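PDB 5MAL: lipase from Streptomyces rimosus, which hydrolyses triacylglycerols and a range of other esters as a secreted SGNH hydrolase, preferring medium-length acyl chains, and also cleaves palmitoyl-CoA. Local coordinates for residues A[9-14]-A[139-144]; A[32-37]-A[220-225]; A[70-75]-A[129-134]; A[122-127]-A[181-186]. All blocks are in the same frame, centred on the assembly; numbering follows the deposited sequence.

Contact 1 (A[9-14]-A[139-144]); sequences DSYSSG and LGYPRF
With chi1 at 53°, Asp9 holds its CG in the crowded position between its own N and carbonyl carbon, while the rings of Tyr11, Tyr141 and Phe144 all swing anti to their carbonyl carbons; Tyr141 meets both Asp9 and Tyr11, and Phe144 meets the far end of Tyr11, beside the nucleophile Ser10. Asp9 and Tyr141 come tip to tip: Tyr141 OH donates to the syn lone pair of Asp9 OD2 at 2.6 Å, with the carboxylate turned 52° from the ring. The other oxygen looks back to its own helix, where Tyr11 N reaches Asp9 OD1 at 3.1 Å from above the carboxylate plane. This is an N-cap on the short helix 10-13 that carries Ser10, in the GDSL motif of the family. An alanine in place of Asp9 would lose both the cap and the tyrosine bond and would probably loosen the start of the helix on which Ser10 lies.

Tyr141 also turns its edge toward the face of Tyr11, a T-shaped pair with centroids 5.1 Å apart and planes at 86°; Tyr141 CD1 sits over the middle of that face. Farther along the same ring, Tyr11 OH lies 3.1 Å from Phe144 CZ. Every residue that touches is buried, so the polar tips need partners: Asp9 OD1 is also bonded to Thr78, and Tyr141 OH to Gly81 N. Ser10 OG pairs with His216, the inferred catalytic base, whose side chain lies near Tyr11. Strand 74-78 and helix 219-232 both pack on Tyr11, and helix 159-180 backs Tyr141 and Phe144.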
loop_
_atom_site.group_PDB
_atom_site.type_symbol
_atom_site.label_atom_id
_atom_site.label_comp_id
_atom_site.label_asym_id
_atom_site.label_seq_id
_atom_site.Cartn_x
_atom_site.Cartn_y
_atom_site.Cartn_z
ATOM N N ASP A 9 0.676 -4.988 3.048
ATOM C CA ASP A 9 1.164 -5.696 1.879
ATOM C C ASP A 9 2.481 -5.107 1.434
ATOM O O ASP A 9 3.214 -4.563 2.242
ATOM C CB ASP A 9 0.146 -5.658 0.748
ATOM C CG ASP A 9 -0.317 -4.256 0.413
ATOM O OD1 ASP A 9 0.417 -3.277 0.686
ATOM O OD2 ASP A 9 -1.422 -4.139 -0.147
ATOM N N SER A 10 2.766 -5.207 0.144
ATOM C CA SER A 10 4.083 -4.894 -0.363
ATOM C C SER A 10 4.340 -3.394 -0.364
ATOM O O SER A 10 5.489 -2.961 -0.416
ATOM C CB SER A 10 4.233 -5.457 -1.765
ATOM O OG SER A 10 3.081 -5.126 -2.515
ATOM N N TYR A 11 3.274 -2.596 -0.343
ATOM C CA TYR A 11 3.475 -1.140 -0.320
ATOM C C TYR A 11 3.949 -0.710 1.054
ATOM O O TYR A 11 4.508 0.380 1.219
ATOM C CB TYR A 11 2.209 -0.390 -0.722
ATOM C CG TYR A 11 1.971 -0.526 -2.199
ATOM C CD1 TYR A 11 1.516 -1.723 -2.723
ATOM C CD2 TYR A 11 2.262 0.508 -3.077
ATOM C CE1 TYR A 11 1.333 -1.884 -4.066
ATOM C CE2 TYR A 11 2.083 0.348 -4.444
ATOM C CZ TYR A 11 1.620 -0.859 -4.922
ATOM O OH TYR A 11 1.412 -1.053 -6.267
ATOM N N SER A 12 3.711 -1.564 2.043
ATOM C CA SER A 12 4.161 -1.270 3.392
ATOM C C SER A 12 5.461 -1.989 3.664
ATOM O O SER A 12 6.323 -1.458 4.351
ATOM C CB SER A 12 3.124 -1.669 4.442
ATOM O OG SER A 12 2.005 -0.810 4.366
ATOM N N SER A 13 5.588 -3.210 3.158
ATOM C CA SER A 13 6.832 -3.951 3.373
ATOM C C SER A 13 7.953 -3.263 2.618
ATOM O O SER A 13 9.091 -3.258 3.069
ATOM C CB SER A 13 6.711 -5.415 2.928
ATOM O OG SER A 13 6.860 -5.544 1.519
ATOM N N GLY A 14 7.624 -2.675 1.475
ATOM C CA GLY A 14 8.599 -1.911 0.719
ATOM C C GLY A 14 9.228 -2.660 -0.437
ATOM O O GLY A 14 10.369 -2.405 -0.790
ATOM N N LEU A 139 -2.804 3.875 5.338
ATOM C CA LEU A 139 -2.267 4.630 4.232
ATOM C C LEU A 139 -2.867 4.084 2.952
ATOM O O LEU A 139 -3.099 2.880 2.826
ATOM C CB LEU A 139 -0.753 4.551 4.210
ATOM C CG LEU A 139 -0.062 5.316 5.344
ATOM C CD1 LEU A 139 0.131 4.472 6.598
ATOM C CD2 LEU A 139 1.274 5.837 4.851
ATOM N N GLY A 140 -3.157 4.973 2.018
ATOM C CA GLY A 140 -3.732 4.555 0.755
ATOM C C GLY A 140 -2.677 4.117 -0.252
ATOM O O GLY A 140 -1.511 3.886 0.095
ATOM N N TYR A 141 -3.104 3.981 -1.500
ATOM C CA TYR A 141 -2.209 3.667 -2.601
ATOM C C TYR A 141 -2.129 4.886 -3.491
ATOM O O TYR A 141 -3.049 5.695 -3.525
ATOM C CB TYR A 141 -2.708 2.458 -3.395
ATOM C CG TYR A 141 -2.832 1.199 -2.585
ATOM C CD1 TYR A 141 -1.770 0.322 -2.468
ATOM C CD2 TYR A 141 -4.022 0.890 -1.925
ATOM C CE1 TYR A 141 -1.877 -0.843 -1.714
ATOM C CE2 TYR A 141 -4.145 -0.267 -1.174
ATOM C CZ TYR A 141 -3.079 -1.135 -1.076
ATOM O OH TYR A 141 -3.177 -2.288 -0.336
ATOM N N PRO A 142 -1.020 5.035 -4.223
ATOM C CA PRO A 142 -0.957 6.200 -5.101
ATOM C C PRO A 142 -1.672 5.893 -6.403
ATOM O O PRO A 142 -1.680 4.730 -6.809
ATOM C CB PRO A 142 0.551 6.385 -5.322
ATOM C CG PRO A 142 1.092 4.978 -5.276
ATOM C CD PRO A 142 0.228 4.250 -4.237
ATOM N N ARG A 143 -2.295 6.890 -7.018
ATOM C CA ARG A 143 -2.637 6.771 -8.426
ATOM C C ARG A 143 -1.335 6.483 -9.149
ATOM O O ARG A 143 -0.320 7.136 -8.883
ATOM C CB ARG A 143 -3.298 8.049 -8.957
ATOM C CG ARG A 143 -4.784 8.148 -8.688
ATOM C CD ARG A 143 -5.345 9.397 -9.338
ATOM N NE ARG A 143 -4.662 10.572 -8.824
ATOM C CZ ARG A 143 -5.134 11.348 -7.858
ATOM N NH1 ARG A 143 -6.319 11.084 -7.317
ATOM N NH2 ARG A 143 -4.428 12.397 -7.451
ATOM N N PHE A 144 -1.344 5.505 -10.046
ATOM C CA PHE A 144 -0.107 5.062 -10.669
ATOM C C PHE A 144 0.399 6.001 -11.765
ATOM O O PHE A 144 1.594 6.031 -12.047
ATOM C CB PHE A 144 -0.269 3.669 -11.271
ATOM C CG PHE A 144 -0.281 2.546 -10.262
ATOM C CD1 PHE A 144 0.132 2.740 -8.959
ATOM C CD2 PHE A 144 -0.683 1.273 -10.648
ATOM C CE1 PHE A 144 0.123 1.700 -8.044
ATOM C CE2 PHE A 144 -0.706 0.221 -9.738
ATOM C CZ PHE A 144 -0.302 0.440 -8.431
#

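Contact 2 (A[32-37]-A[220-225]); sequences KSYPAL and NGQSKG
A single hydrogen bond makes the polar part of this helix-to-helix contact. Gln222, bent at chi2 (-70°), brings OE1 within 2.7 Å of Tyr34 N, a bond of 135° at the hydrogen with the donor above the carbonyl plane. The amide plane is tilted only 11° from that of the Tyr34 ring, nearly coplanar, and Gln222 OE1 meets the ring edge at Tyr34 CD2, 3.2 Å away. At the other end of the amide, Gln222 NE2 is bonded to Tyr11 O, so both polar atoms are engaged. An alanine at Gln222 would lose both bonds and would probably weaken the hold of helix 219-232 on both the start of helix 34-40 and the helix bearing the nucleophile.

Capping supports the same turn: Ser33 OG accepts from Ala36 N at 3.3 Å as the N-cap, and is also bonded to Ser30 O.

The apolar part is small, with Leu37 CD1 resting 3.5 Å from Ser223 CA. Separately, Gln222 CB makes a close van der Waals approach to the carbonyl oxygen Lys32 O, at 3.1 Å.

Beyond these segments Tyr34 OH binds Ser12 OG, while its ring packs against Tyr226 and Leu227 of helix 219-232 and Tyr4 of strand 3-8; Pro35 lies against strands 3-8 and 46-49.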
loop_
_atom_site.group_PDB
_atom_site.type_symbol
_atom_site.label_atom_id
_atom_site.label_comp_id
_atom_site.label_asym_id
_atom_site.label_seq_id
_atom_site.Cartn_x
_atom_site.Cartn_y
_atom_site.Cartn_z
ATOM N N LYS A 32 14.225 0.429 3.739
ATOM C CA LYS A 32 13.906 1.731 3.172
ATOM C C LYS A 32 12.404 1.892 2.960
ATOM O O LYS A 32 11.957 2.857 2.344
ATOM C CB LYS A 32 14.647 1.940 1.856
ATOM C CG LYS A 32 16.155 1.948 2.030
ATOM C CD LYS A 32 16.873 2.345 0.757
ATOM C CE LYS A 32 18.374 2.153 0.909
ATOM N NZ LYS A 32 18.962 3.109 1.879
ATOM N N SER A 33 11.633 0.945 3.476
ATOM C CA SER A 33 10.174 1.063 3.500
ATOM C C SER A 33 9.740 2.162 4.458
ATOM O O SER A 33 10.478 2.499 5.391
ATOM C CB SER A 33 9.549 -0.253 3.945
ATOM O OG SER A 33 9.893 -0.495 5.299
ATOM N N TYR A 34 8.538 2.714 4.288
ATOM C CA TYR A 34 8.206 3.822 5.184
ATOM C C TYR A 34 8.140 3.357 6.655
ATOM O O TYR A 34 8.549 4.101 7.528
ATOM C CB TYR A 34 6.908 4.536 4.763
ATOM C CG TYR A 34 5.652 3.744 4.969
ATOM C CD1 TYR A 34 4.985 3.773 6.195
ATOM C CD2 TYR A 34 5.107 2.997 3.934
ATOM C CE1 TYR A 34 3.839 3.043 6.388
ATOM C CE2 TYR A 34 3.952 2.270 4.113
ATOM C CZ TYR A 34 3.327 2.297 5.349
ATOM O OH TYR A 34 2.184 1.584 5.566
ATOM N N PRO A 35 7.675 2.112 6.942
ATOM C CA PRO A 35 7.706 1.796 8.372
ATOM C C PRO A 35 9.110 1.688 8.935
ATOM O O PRO A 35 9.347 2.152 10.041
ATOM C CB PRO A 35 7.005 0.431 8.443
ATOM C CG PRO A 35 6.103 0.425 7.262
ATOM C CD PRO A 35 6.956 1.059 6.196
ATOM N N ALA A 36 10.025 1.089 8.187
ATOM C CA ALA A 36 11.393 0.961 8.669
ATOM C C ALA A 36 12.042 2.341 8.805
ATOM O O ALA A 36 12.763 2.608 9.765
ATOM C CB ALA A 36 12.198 0.083 7.744
ATOM N N LEU A 37 11.782 3.225 7.847
ATOM C CA LEU A 37 12.292 4.589 7.939
ATOM C C LEU A 37 11.718 5.326 9.146
ATOM O O LEU A 37 12.419 6.090 9.826
ATOM C CB LEU A 37 11.978 5.368 6.667
ATOM C CG LEU A 37 12.693 4.905 5.397
ATOM C CD1 LEU A 37 12.200 5.730 4.222
ATOM C CD2 LEU A 37 14.201 5.027 5.543
ATOM N N ASN A 220 12.819 6.359 -3.279
ATOM C CA ASN A 220 12.421 7.760 -3.167
ATOM C C ASN A 220 10.919 7.840 -2.857
ATOM O O ASN A 220 10.477 8.679 -2.073
ATOM C CB ASN A 220 12.772 8.525 -4.462
ATOM C CG ASN A 220 12.853 10.034 -4.252
ATOM O OD1 ASN A 220 12.619 10.524 -3.154
ATOM N ND2 ASN A 220 13.203 10.770 -5.301
ATOM N N GLY A 221 10.151 6.950 -3.470
ATOM C CA GLY A 221 8.719 6.857 -3.213
ATOM C C GLY A 221 8.416 6.479 -1.779
ATOM O O GLY A 221 7.461 6.967 -1.185
ATOM N N GLN A 222 9.225 5.604 -1.196
ATOM C CA GLN A 222 8.980 5.244 0.186
ATOM C C GLN A 222 9.367 6.385 1.113
ATOM O O GLN A 222 8.640 6.704 2.049
ATOM C CB GLN A 222 9.740 3.975 0.554
ATOM C CG GLN A 222 9.124 2.706 -0.008
ATOM C CD GLN A 222 7.801 2.363 0.674
ATOM O OE1 GLN A 222 7.509 2.852 1.771
ATOM N NE2 GLN A 222 7.003 1.521 0.025
ATOM N N SER A 223 10.510 7.004 0.839
ATOM C CA SER A 223 11.078 7.983 1.755
ATOM C C SER A 223 10.389 9.336 1.662
ATOM O O SER A 223 10.296 10.055 2.656
ATOM C CB SER A 223 12.583 8.138 1.499
ATOM O OG SER A 223 12.840 8.701 0.230
ATOM N N LYS A 224 9.874 9.682 0.485
ATOM C CA LYS A 224 9.225 10.983 0.338
ATOM C C LYS A 224 7.787 10.933 -0.112
ATOM O O LYS A 224 7.107 11.958 -0.123
ATOM C CB LYS A 224 10.001 11.844 -0.622
ATOM C CG LYS A 224 11.186 12.451 0.040
ATOM C CD LYS A 224 12.275 12.475 -0.952
ATOM C CE LYS A 224 11.954 13.408 -2.098
ATOM N NZ LYS A 224 13.137 13.673 -2.964
ATOM N N GLY A 225 7.331 9.752 -0.508
ATOM C CA GLY A 225 5.933 9.578 -0.835
ATOM C C GLY A 225 5.224 9.043 0.394
ATOM O O GLY A 225 4.413 9.738 0.999
#

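Contact 3 (A[70-75]-A[129-134]); sequences SGTDLV and SRAPAA
In the parallel sheet of this SGNH hydrolase, a beta-alpha-beta crossover takes the chain from strand 74-78, by way of helices that end with 98-130, to its parallel neighbour 135-139, and here the loop entering the first strand meets the turn entering the second. The chain leaves the helix at Ala131 and makes a type I beta turn to Ala134, closed by Ala134 N bonding to Ala131 O at 3.1 Å.

The close-packed part lies on the sheet side and centres on the methyl of Ala134. Ala134 CB sits 3.4 Å from Thr72 O, and the CG2 branches of Thr72 and Val75 flank it, the latter at 4.0 Å. Thr72 turns CG2 anti to its backbone N, which sends that methyl toward Ala134 and leaves OG1 for Asn69 N; Thr72 CB meanwhile lies 4.0 Å from Ala131 CB. The backbone approach here is a CA-H...O contact from Ala134 to Asp73 O, just ahead of the sheet pairing in which Asp73 and Val75 bond to Gln135.

Toward solvent the fit loosens. Ser70, Arg130 and Ala133 are exposed there, and Ser70 and the end of Arg130 turn their side chains away from the partner segment. Although Ser70 N comes near Arg130 O, the angle is too poor for a bond. A water bridges this looser side instead, joining the two loops through main-chain groups alone: it donates to Thr72 O at 2.7 Å and to Ser70 O at 3.0 Å, and accepts from Ala133 N at 3.1 Å.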
loop_
_atom_site.group_PDB
_atom_site.type_symbol
_atom_site.label_atom_id
_atom_site.label_comp_id
_atom_site.label_asym_id
_atom_site.label_seq_id
_atom_site.Cartn_x
_atom_site.Cartn_y
_atom_site.Cartn_z
ATOM N N SER A 70 -2.491 -4.740 23.632
ATOM C CA SER A 70 -2.842 -3.540 24.379
ATOM C C SER A 70 -1.659 -2.582 24.508
ATOM O O SER A 70 -1.843 -1.379 24.678
ATOM C CB SER A 70 -3.394 -3.901 25.761
ATOM O OG SER A 70 -2.540 -4.808 26.421
ATOM N N GLY A 71 -0.448 -3.107 24.382
ATOM C CA GLY A 71 0.740 -2.276 24.474
ATOM C C GLY A 71 1.060 -1.475 23.225
ATOM O O GLY A 71 1.895 -0.577 23.254
ATOM N N THR A 72 0.389 -1.780 22.122
ATOM C CA THR A 72 0.706 -1.123 20.858
ATOM C C THR A 72 0.311 0.347 20.890
ATOM O O THR A 72 -0.807 0.684 21.299
ATOM C CB THR A 72 0.005 -1.821 19.699
ATOM O OG1 THR A 72 0.312 -3.221 19.750
ATOM C CG2 THR A 72 0.465 -1.247 18.351
ATOM N N ASP A 73 1.235 1.209 20.461
ATOM C CA ASP A 73 1.016 2.661 20.425
ATOM C C ASP A 73 0.639 3.156 19.044
ATOM O O ASP A 73 -0.084 4.146 18.892
ATOM C CB ASP A 73 2.278 3.402 20.872
ATOM C CG ASP A 73 2.655 3.080 22.299
ATOM O OD1 ASP A 73 2.057 3.671 23.216
ATOM O OD2 ASP A 73 3.531 2.214 22.497
ATOM N N LEU A 74 1.208 2.505 18.038
ATOM C CA LEU A 74 1.018 2.930 16.659
ATOM C C LEU A 74 0.832 1.721 15.766
ATOM O O LEU A 74 1.562 0.740 15.878
ATOM C CB LEU A 74 2.213 3.765 16.192
ATOM C CG LEU A 74 2.244 4.261 14.743
ATOM C CD1 LEU A 74 1.082 5.217 14.449
ATOM C CD2 LEU A 74 3.577 4.927 14.415
ATOM N N VAL A 75 -0.178 1.775 14.906
ATOM C CA VAL A 75 -0.350 0.759 13.891
ATOM C C VAL A 75 -0.436 1.453 12.538
ATOM O O VAL A 75 -1.176 2.422 12.379
ATOM C CB VAL A 75 -1.624 -0.085 14.113
ATOM C CG1 VAL A 75 -1.817 -1.072 12.973
ATOM C CG2 VAL A 75 -1.562 -0.805 15.446
ATOM N N SER A 129 -10.035 -4.183 18.574
ATOM C CA SER A 129 -10.114 -5.043 19.746
ATOM C C SER A 129 -8.765 -5.181 20.436
ATOM O O SER A 129 -8.662 -5.020 21.651
ATOM C CB SER A 129 -10.643 -6.424 19.352
ATOM O OG SER A 129 -10.568 -7.326 20.443
ATOM N N ARG A 130 -7.733 -5.476 19.659
ATOM C CA ARG A 130 -6.435 -5.784 20.250
ATOM C C ARG A 130 -5.655 -4.577 20.727
ATOM O O ARG A 130 -4.931 -4.647 21.723
ATOM C CB ARG A 130 -5.588 -6.562 19.244
ATOM C CG ARG A 130 -6.278 -7.825 18.758
ATOM C CD ARG A 130 -5.284 -8.845 18.288
ATOM N NE ARG A 130 -5.890 -9.787 17.351
ATOM C CZ ARG A 130 -5.249 -10.817 16.815
ATOM N NH1 ARG A 130 -3.976 -11.047 17.125
ATOM N NH2 ARG A 130 -5.883 -11.617 15.972
ATOM N N ALA A 131 -5.791 -3.472 20.010
ATOM C CA ALA A 131 -4.962 -2.310 20.272
ATOM C C ALA A 131 -5.812 -1.055 20.407
ATOM O O ALA A 131 -5.721 -0.151 19.583
ATOM C CB ALA A 131 -3.939 -2.157 19.164
ATOM N N PRO A 132 -6.639 -0.989 21.463
ATOM C CA PRO A 132 -7.613 0.105 21.600
ATOM C C PRO A 132 -6.974 1.472 21.830
ATOM O O PRO A 132 -7.587 2.486 21.515
ATOM C CB PRO A 132 -8.436 -0.323 22.822
ATOM C CG PRO A 132 -7.479 -1.145 23.633
ATOM C CD PRO A 132 -6.651 -1.889 22.631
ATOM N N ALA A 133 -5.756 1.510 22.360
ATOM C CA ALA A 133 -5.115 2.796 22.617
ATOM C C ALA A 133 -4.243 3.219 21.447
ATOM O O ALA A 133 -3.765 4.357 21.391
ATOM C CB ALA A 133 -4.291 2.734 23.899
ATOM N N ALA A 134 -4.024 2.302 20.511
ATOM C CA ALA A 134 -3.090 2.578 19.432
ATOM C C ALA A 134 -3.638 3.661 18.529
ATOM O O ALA A 134 -4.836 3.696 18.217
ATOM C CB ALA A 134 -2.787 1.298 18.616
HETATM O O HOH W 1 -3.166 -0.168 22.316
#

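Contact 4 (A[122-127]-A[181-186]); sequences QVYDAI and HGFAFG
A tyrosine set between a histidine and a phenylalanine, meeting one with its edge and the other with its face, is the striking feature here. Tyr124 CB stands 3.4 Å above the centre of the His181 ring, 8° off the normal, a CH-pi contact; the ring beyond it turns its edge to the same imidazole face, with planes at 87°. Phe183 comes from another side, pointing its edge at the Tyr124 face in an offset edge-to-face pair, planes at 66° and centroids 5.3 Å apart. Phe183 CE2 also presses on Tyr124 CB at 3.4 Å, while Phe183 CZ reaches Ile127 CG2 at 3.8 Å.

Gly182, with positive phi, lets the chain turn between the two aromatic residues: it is the C-prime residue of the Schellman motif that ends helix 159-180 before strand 184-186. Through their contacts with Phe183, Tyr124 and Ile127 join helix 98-130 to this edge of the sheet, where Phe183 also packs on Val136 and Val138.

Three carboxylates lie around the imidazole's edge and nitrogens. Asp125 OD1 is 3.0 Å from His181 CE1, and His181 ND1 and NE2 are bonded to Asp128 OD2 and Asp121 OD1; with both nitrogens so engaged, this histidine is likely to favour its protonated, cationic form.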
loop_
_atom_site.group_PDB
_atom_site.type_symbol
_atom_site.label_atom_id
_atom_site.label_comp_id
_atom_site.label_asym_id
_atom_site.label_seq_id
_atom_site.Cartn_x
_atom_site.Cartn_y
_atom_site.Cartn_z
ATOM N N GLN A 122 -12.952 -6.497 8.732
ATOM C CA GLN A 122 -12.406 -7.665 9.408
ATOM C C GLN A 122 -11.082 -7.335 10.067
ATOM O O GLN A 122 -10.861 -7.639 11.243
ATOM C CB GLN A 122 -12.224 -8.824 8.431
ATOM C CG GLN A 122 -13.506 -9.531 8.087
ATOM C CD GLN A 122 -13.258 -10.746 7.233
ATOM O OE1 GLN A 122 -12.703 -10.648 6.132
ATOM N NE2 GLN A 122 -13.638 -11.909 7.743
ATOM N N VAL A 123 -10.203 -6.699 9.299
ATOM C CA VAL A 123 -8.908 -6.332 9.829
ATOM C C VAL A 123 -9.068 -5.227 10.861
ATOM O O VAL A 123 -8.464 -5.281 11.936
ATOM C CB VAL A 123 -7.955 -5.867 8.715
ATOM C CG1 VAL A 123 -6.635 -5.392 9.320
ATOM C CG2 VAL A 123 -7.716 -6.992 7.723
ATOM N N TYR A 124 -9.867 -4.217 10.537
ATOM C CA TYR A 124 -9.911 -3.035 11.394
ATOM C C TYR A 124 -10.575 -3.387 12.731
ATOM O O TYR A 124 -10.198 -2.847 13.771
ATOM C CB TYR A 124 -10.650 -1.877 10.726
ATOM C CG TYR A 124 -10.017 -1.337 9.455
ATOM C CD1 TYR A 124 -8.777 -1.790 9.000
ATOM C CD2 TYR A 124 -10.665 -0.355 8.720
ATOM C CE1 TYR A 124 -8.223 -1.280 7.816
ATOM C CE2 TYR A 124 -10.136 0.150 7.565
ATOM C CZ TYR A 124 -8.922 -0.301 7.117
ATOM O OH TYR A 124 -8.452 0.241 5.952
ATOM N N ASP A 125 -11.555 -4.290 12.696
ATOM C CA ASP A 125 -12.178 -4.786 13.925
ATOM C C ASP A 125 -11.140 -5.447 14.820
ATOM O O ASP A 125 -11.172 -5.314 16.052
ATOM C CB ASP A 125 -13.276 -5.809 13.626
ATOM C CG ASP A 125 -14.559 -5.183 13.158
ATOM O OD1 ASP A 125 -14.747 -3.959 13.318
ATOM O OD2 ASP A 125 -15.398 -5.941 12.637
ATOM N N ALA A 126 -10.246 -6.205 14.201
ATOM C CA ALA A 126 -9.205 -6.880 14.957
ATOM C C ALA A 126 -8.307 -5.839 15.618
ATOM O O ALA A 126 -7.983 -5.936 16.798
ATOM C CB ALA A 126 -8.422 -7.797 14.070
ATOM N N ILE A 127 -7.930 -4.817 14.861
ATOM C CA ILE A 127 -7.121 -3.740 15.428
ATOM C C ILE A 127 -7.871 -3.019 16.549
ATOM O O ILE A 127 -7.293 -2.710 17.601
ATOM C CB ILE A 127 -6.698 -2.742 14.336
ATOM C CG1 ILE A 127 -5.705 -3.415 13.394
ATOM C CG2 ILE A 127 -6.077 -1.511 14.961
ATOM C CD1 ILE A 127 -5.539 -2.715 12.055
ATOM N N HIS A 181 -13.731 3.470 11.687
ATOM C CA HIS A 181 -13.165 2.880 12.898
ATOM C C HIS A 181 -12.352 3.891 13.698
ATOM O O HIS A 181 -11.661 3.535 14.652
ATOM C CB HIS A 181 -12.285 1.687 12.552
ATOM C CG HIS A 181 -13.032 0.545 11.954
ATOM N ND1 HIS A 181 -13.228 -0.641 12.628
ATOM C CD2 HIS A 181 -13.625 0.395 10.744
ATOM C CE1 HIS A 181 -13.912 -1.469 11.860
ATOM N NE2 HIS A 181 -14.161 -0.869 10.710
ATOM N N GLY A 182 -12.440 5.158 13.306
ATOM C CA GLY A 182 -11.725 6.215 13.986
ATOM C C GLY A 182 -10.239 6.179 13.700
ATOM O O GLY A 182 -9.442 6.736 14.460
ATOM N N PHE A 183 -9.864 5.521 12.604
ATOM C CA PHE A 183 -8.456 5.504 12.191
ATOM C C PHE A 183 -8.162 6.696 11.310
ATOM O O PHE A 183 -9.053 7.191 10.618
ATOM C CB PHE A 183 -8.098 4.241 11.416
ATOM C CG PHE A 183 -8.385 2.951 12.143
ATOM C CD1 PHE A 183 -8.513 2.910 13.522
ATOM C CD2 PHE A 183 -8.475 1.769 11.428
ATOM C CE1 PHE A 183 -8.758 1.704 14.170
ATOM C CE2 PHE A 183 -8.727 0.571 12.060
ATOM C CZ PHE A 183 -8.863 0.537 13.445
ATOM N N ALA A 184 -6.916 7.155 11.339
ATOM C CA ALA A 184 -6.470 8.166 10.399
ATOM C C ALA A 184 -6.283 7.509 9.047
ATOM O O ALA A 184 -5.923 6.333 8.975
ATOM C CB ALA A 184 -5.179 8.805 10.851
ATOM N N PHE A 185 -6.562 8.261 7.991
ATOM C CA PHE A 185 -6.224 7.849 6.630
ATOM C C PHE A 185 -5.158 8.772 6.078
ATOM O O PHE A 185 -5.269 10.003 6.168
ATOM C CB PHE A 185 -7.445 7.865 5.718
ATOM C CG PHE A 185 -7.146 7.436 4.321
ATOM C CD1 PHE A 185 -6.975 6.098 4.021
ATOM C CD2 PHE A 185 -6.997 8.376 3.306
ATOM C CE1 PHE A 185 -6.682 5.693 2.721
ATOM C CE2 PHE A 185 -6.710 7.976 2.014
ATOM C CZ PHE A 185 -6.557 6.625 1.729
ATOM N N GLY A 186 -4.119 8.179 5.511
ATOM C CA GLY A 186 -3.047 8.937 4.910
ATOM C C GLY A 186 -3.148 8.804 3.403
ATOM O O GLY A 186 -2.919 7.731 2.829
#

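From the N terminus, strand 3-8 runs into 9-14, which opens contact 1; 32-37 then opens contact 2 before contact 1 closes at 139-144, so these two loops cross. Contact 3, between 70-75 and 129-134, nests inside both. Contact 4 starts at 122-127, inside the loop of contact 3, and ends at 181-186, crossing contacts 3 and 1 yet nested in contact 2, which closes last at 220-225. Contacts 3 and 4 share helix 98-130 and fasten it to the sheet. Contacts 1 and 2 meet through Tyr11 and Gln222, and contacts 1 and 4 through Gly140 and Gly186, linking the nucleophile's helix with the C-terminal helix and the edge strand.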